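Local coordinates for protein putative dihydrodipicolinate synthase (Thermus thermophilus, PDB 2PCQ) that belongs to the dihydrodipicolinate synthetase family and is named a putative dihydrodipicolinate synthase, a TIM barrel present as four copies in its assembly, at residues L28-S40 / L56-M70. Residues are numbered along the deposited sequence; the frame is centred on the assembly and turned at random.
Sequences LEPLVDGLLVYGS and LRALRPRKPFLVGLM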
# COMPACT_ATOMS: atom_id res chain seq x y z
N LEU A 28 -9.99 -35.75 -10.34
CA LEU A 28 -10.51 -34.89 -9.29
C LEU A 28 -12.02 -34.66 -9.33
O LEU A 28 -12.66 -34.59 -8.28
CB LEU A 28 -9.79 -33.53 -9.33
CG LEU A 28 -8.29 -33.56 -9.01
CD1 LEU A 28 -7.66 -32.21 -9.33
CD2 LEU A 28 -8.11 -33.90 -7.54
N GLU A 29 -12.57 -34.52 -10.53
CA GLU A 29 -13.99 -34.24 -10.69
C GLU A 29 -14.97 -35.10 -9.88
O GLU A 29 -15.96 -34.58 -9.36
CB GLU A 29 -14.38 -34.30 -12.18
CG GLU A 29 -15.80 -33.83 -12.46
CD GLU A 29 -16.11 -33.72 -13.94
OE1 GLU A 29 -15.93 -34.72 -14.66
OE2 GLU A 29 -16.53 -32.62 -14.37
N PRO A 30 -14.71 -36.41 -9.75
CA PRO A 30 -15.63 -37.27 -8.98
C PRO A 30 -15.72 -36.88 -7.50
O PRO A 30 -16.74 -37.12 -6.85
CB PRO A 30 -15.03 -38.66 -9.16
CG PRO A 30 -14.41 -38.58 -10.53
CD PRO A 30 -13.72 -37.23 -10.47
N LEU A 31 -14.65 -36.29 -6.99
CA LEU A 31 -14.58 -35.91 -5.59
C LEU A 31 -15.18 -34.55 -5.26
O LEU A 31 -15.31 -34.20 -4.08
CB LEU A 31 -13.11 -35.92 -5.14
CG LEU A 31 -12.41 -37.28 -5.20
CD1 LEU A 31 -10.90 -37.10 -5.14
CD2 LEU A 31 -12.90 -38.13 -4.04
N VAL A 32 -15.57 -33.80 -6.29
CA VAL A 32 -16.13 -32.46 -6.09
C VAL A 32 -17.43 -32.21 -6.85
O VAL A 32 -17.86 -33.03 -7.65
CB VAL A 32 -15.10 -31.39 -6.52
CG1 VAL A 32 -13.87 -31.45 -5.63
CG2 VAL A 32 -14.68 -31.62 -7.98
N ASP A 33 -18.05 -31.06 -6.59
CA ASP A 33 -19.31 -30.70 -7.23
C ASP A 33 -19.13 -30.24 -8.68
O ASP A 33 -20.06 -30.28 -9.48
CB ASP A 33 -20.01 -29.60 -6.44
CG ASP A 33 -20.49 -30.08 -5.08
OD1 ASP A 33 -21.46 -30.86 -5.05
OD2 ASP A 33 -19.89 -29.68 -4.06
N GLY A 34 -17.92 -29.80 -9.00
CA GLY A 34 -17.63 -29.33 -10.34
C GLY A 34 -16.20 -28.82 -10.39
O GLY A 34 -15.52 -28.76 -9.37
N LEU A 35 -15.75 -28.43 -11.58
CA LEU A 35 -14.40 -27.94 -11.74
C LEU A 35 -14.35 -26.50 -12.24
O LEU A 35 -15.27 -26.04 -12.92
CB LEU A 35 -13.63 -28.80 -12.75
CG LEU A 35 -13.51 -30.31 -12.55
CD1 LEU A 35 -12.82 -30.89 -13.79
CD2 LEU A 35 -12.71 -30.63 -11.29
N LEU A 36 -13.28 -25.81 -11.88
CA LEU A 36 -13.05 -24.46 -12.37
C LEU A 36 -11.80 -24.59 -13.23
O LEU A 36 -10.71 -24.87 -12.72
CB LEU A 36 -12.77 -23.46 -11.23
CG LEU A 36 -12.06 -22.17 -11.70
CD1 LEU A 36 -12.84 -21.50 -12.83
CD2 LEU A 36 -11.90 -21.22 -10.52
N VAL A 37 -11.96 -24.42 -14.54
CA VAL A 37 -10.84 -24.52 -15.47
C VAL A 37 -10.29 -23.10 -15.71
O VAL A 37 -11.05 -22.16 -15.91
CB VAL A 37 -11.29 -25.12 -16.83
CG1 VAL A 37 -10.09 -25.25 -17.76
CG2 VAL A 37 -11.93 -26.48 -16.61
N TYR A 38 -8.97 -22.97 -15.68
CA TYR A 38 -8.31 -21.68 -15.88
C TYR A 38 -8.66 -20.66 -14.80
O TYR A 38 -8.89 -19.49 -15.09
CB TYR A 38 -8.64 -21.10 -17.27
CG TYR A 38 -8.18 -21.95 -18.44
CD1 TYR A 38 -7.06 -22.79 -18.33
CD2 TYR A 38 -8.84 -21.90 -19.66
CE1 TYR A 38 -6.62 -23.55 -19.41
CE2 TYR A 38 -8.41 -22.66 -20.76
CZ TYR A 38 -7.30 -23.48 -20.62
OH TYR A 38 -6.85 -24.22 -21.69
N GLY A 39 -8.69 -21.12 -13.55
CA GLY A 39 -8.95 -20.24 -12.43
C GLY A 39 -7.63 -19.55 -12.14
O GLY A 39 -6.69 -19.72 -12.91
N SER A 40 -7.54 -18.78 -11.05
CA SER A 40 -6.29 -18.09 -10.74
C SER A 40 -5.11 -19.05 -10.51
O SER A 40 -3.96 -18.68 -10.72
CB SER A 40 -6.46 -17.16 -9.54
OG SER A 40 -6.86 -17.86 -8.37
N LEU A 56 -8.61 -26.45 -23.38
CA LEU A 56 -10.01 -26.68 -23.04
C LEU A 56 -10.64 -27.78 -23.89
O LEU A 56 -11.47 -28.54 -23.39
CB LEU A 56 -10.80 -25.37 -23.18
CG LEU A 56 -12.28 -25.39 -22.77
CD1 LEU A 56 -12.42 -25.90 -21.33
CD2 LEU A 56 -12.87 -24.00 -22.90
N ARG A 57 -10.24 -27.87 -25.15
CA ARG A 57 -10.76 -28.90 -26.05
C ARG A 57 -10.32 -30.30 -25.60
O ARG A 57 -10.95 -31.30 -25.94
CB ARG A 57 -10.28 -28.69 -27.49
CG ARG A 57 -10.90 -27.50 -28.22
CD ARG A 57 -10.69 -27.65 -29.73
NE ARG A 57 -9.28 -27.65 -30.10
CZ ARG A 57 -8.55 -26.56 -30.32
NH1 ARG A 57 -9.11 -25.36 -30.20
NH2 ARG A 57 -7.27 -26.66 -30.64
N ALA A 58 -9.23 -30.36 -24.85
CA ALA A 58 -8.70 -31.63 -24.37
C ALA A 58 -9.51 -32.18 -23.19
O ALA A 58 -9.42 -33.36 -22.87
CB ALA A 58 -7.24 -31.48 -23.96
N LEU A 59 -10.29 -31.32 -22.56
CA LEU A 59 -11.09 -31.73 -21.41
C LEU A 59 -12.49 -32.20 -21.77
O LEU A 59 -13.04 -31.80 -22.79
CB LEU A 59 -11.19 -30.59 -20.39
CG LEU A 59 -9.87 -30.01 -19.87
CD1 LEU A 59 -10.18 -28.92 -18.86
CD2 LEU A 59 -9.03 -31.11 -19.23
N ARG A 60 -13.05 -33.04 -20.91
CA ARG A 60 -14.39 -33.57 -21.10
C ARG A 60 -15.05 -33.72 -19.73
O ARG A 60 -15.28 -34.83 -19.26
CB ARG A 60 -14.34 -34.92 -21.81
CG ARG A 60 -13.96 -34.83 -23.29
CD ARG A 60 -15.09 -34.21 -24.11
NE ARG A 60 -14.76 -34.11 -25.53
CZ ARG A 60 -13.99 -33.17 -26.07
NH1 ARG A 60 -13.46 -32.22 -25.30
NH2 ARG A 60 -13.75 -33.17 -27.37
N PRO A 61 -15.35 -32.59 -19.06
CA PRO A 61 -15.98 -32.62 -17.74
C PRO A 61 -17.33 -33.32 -17.79
O PRO A 61 -18.06 -33.16 -18.76
CB PRO A 61 -16.12 -31.14 -17.39
CG PRO A 61 -15.03 -30.48 -18.19
CD PRO A 61 -15.12 -31.21 -19.50
N ARG A 62 -17.65 -34.09 -16.75
CA ARG A 62 -18.93 -34.79 -16.69
C ARG A 62 -19.90 -34.00 -15.82
O ARG A 62 -21.11 -34.22 -15.84
CB ARG A 62 -18.77 -36.20 -16.10
CG ARG A 62 -17.69 -37.05 -16.77
CD ARG A 62 -17.78 -38.52 -16.34
NE ARG A 62 -18.92 -39.20 -16.94
CZ ARG A 62 -20.16 -39.19 -16.44
NH1 ARG A 62 -20.42 -38.54 -15.32
NH2 ARG A 62 -21.13 -39.82 -17.09
N LYS A 63 -19.36 -33.06 -15.04
CA LYS A 63 -20.17 -32.24 -14.16
C LYS A 63 -20.12 -30.78 -14.63
O LYS A 63 -19.18 -30.38 -15.31
CB LYS A 63 -19.65 -32.35 -12.72
CG LYS A 63 -19.65 -33.77 -12.18
CD LYS A 63 -19.19 -33.83 -10.74
CE LYS A 63 -19.16 -35.27 -10.24
NZ LYS A 63 -18.74 -35.39 -8.82
N PRO A 64 -21.14 -29.98 -14.28
CA PRO A 64 -21.15 -28.57 -14.69
C PRO A 64 -19.85 -27.91 -14.25
O PRO A 64 -19.46 -28.02 -13.09
CB PRO A 64 -22.36 -28.00 -13.96
CG PRO A 64 -23.30 -29.18 -13.91
CD PRO A 64 -22.38 -30.33 -13.55
N PHE A 65 -19.18 -27.23 -15.17
CA PHE A 65 -17.91 -26.59 -14.84
C PHE A 65 -17.87 -25.11 -15.18
O PHE A 65 -18.71 -24.60 -15.93
CB PHE A 65 -16.77 -27.31 -15.56
CG PHE A 65 -16.81 -27.20 -17.06
CD1 PHE A 65 -15.96 -26.33 -17.73
CD2 PHE A 65 -17.69 -27.99 -17.80
CE1 PHE A 65 -15.98 -26.25 -19.13
CE2 PHE A 65 -17.72 -27.91 -19.19
CZ PHE A 65 -16.86 -27.04 -19.86
N LEU A 66 -16.89 -24.43 -14.60
CA LEU A 66 -16.69 -23.01 -14.82
C LEU A 66 -15.37 -22.81 -15.54
O LEU A 66 -14.45 -23.63 -15.41
CB LEU A 66 -16.64 -22.27 -13.48
CG LEU A 66 -17.85 -22.35 -12.55
CD1 LEU A 66 -17.49 -21.71 -11.21
CD2 LEU A 66 -19.05 -21.66 -13.18
N VAL A 67 -15.28 -21.74 -16.31
CA VAL A 67 -14.05 -21.43 -17.02
C VAL A 67 -13.64 -20.00 -16.68
O VAL A 67 -14.44 -19.07 -16.83
CB VAL A 67 -14.21 -21.56 -18.54
CG1 VAL A 67 -12.90 -21.20 -19.24
CG2 VAL A 67 -14.62 -22.98 -18.90
N GLY A 68 -12.41 -19.84 -16.22
CA GLY A 68 -11.94 -18.51 -15.88
C GLY A 68 -11.60 -17.74 -17.15
O GLY A 68 -11.03 -18.31 -18.08
N LEU A 69 -11.95 -16.46 -17.20
CA LEU A 69 -11.65 -15.63 -18.35
C LEU A 69 -10.91 -14.40 -17.86
O LEU A 69 -11.48 -13.53 -17.21
CB LEU A 69 -12.94 -15.24 -19.09
CG LEU A 69 -12.74 -14.60 -20.47
CD1 LEU A 69 -14.00 -14.75 -21.29
CD2 LEU A 69 -12.36 -13.14 -20.32
N MSE A 70 -9.62 -14.35 -18.17
CA MSE A 70 -8.80 -13.24 -17.76
C MSE A 70 -8.13 -12.58 -18.96
O MSE A 70 -7.08 -13.03 -19.43
CB MSE A 70 -7.74 -13.72 -16.78
CG MSE A 70 -8.34 -14.53 -15.66
SE MSE A 70 -7.05 -15.02 -14.36
CE MSE A 70 -8.11 -16.34 -13.42
O HOH W 1 -16.96 -30.07 -13.67
O HOH W 2 -19.42 -38.03 -8.35
O HOH W 3 -20.96 -27.90 -10.81
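Glu29 and Lys63 pass each other in opposite directions, each side chain reaching for the backbone of the other segment. With its CG anti to the backbone N (chi1 -172°), Glu29 sends its carboxylate to two successive amides: Arg62 N meets OE1 at 2.8 Å on the syn side, whereas Lys63 N, 2.9 Å from OE2, comes from above the carboxylate plane. Lys63, fully extended beyond CG, brings its ammonium group to carbonyls in and just after the short 3-10 segment 29-31. NZ lies 2.8 Å from Val32 O and 2.9 Å from Glu29 O, which Val32 N approaches from the opposite face; the bond to Pro30 O is weak. Water adds bridges, one molecule joining Asp33 O to Pro64 O.

Beyond this polar end the two segments run as neighbouring parallel strands, 36-37 and 66-69, of a beta-alpha-beta unit of the TIM barrel, connected along the sequence through helix 49-57. Leu66 N bonds to Leu35 O, Val37 N to Leu66 O, and Gly68 N to Val37 O at 2.7 Å, all nearly straight.

Apolar packing fills the side that carries Val37 and Val67. Val37 CG2 meets Leu59 CD1 tip to tip at 3.8 Å, and Phe21 of helix 18-28 touches both residues. Val37 CG1 also sits over the centre of the Tyr38 ring, whose hydroxyl bonds to Arg52 O. On the other side of the sheet, Leu36 CD1 rests 3.9 Å from Leu66 CB.

The link thus passes from backbone pairing in the strands to side-chain-to-backbone bonds in the preceding loops, where backbone dipoles probably offset both charges more than they offset each other, Glu29 OE1 and Lys63 NZ being 6.5 Å apart.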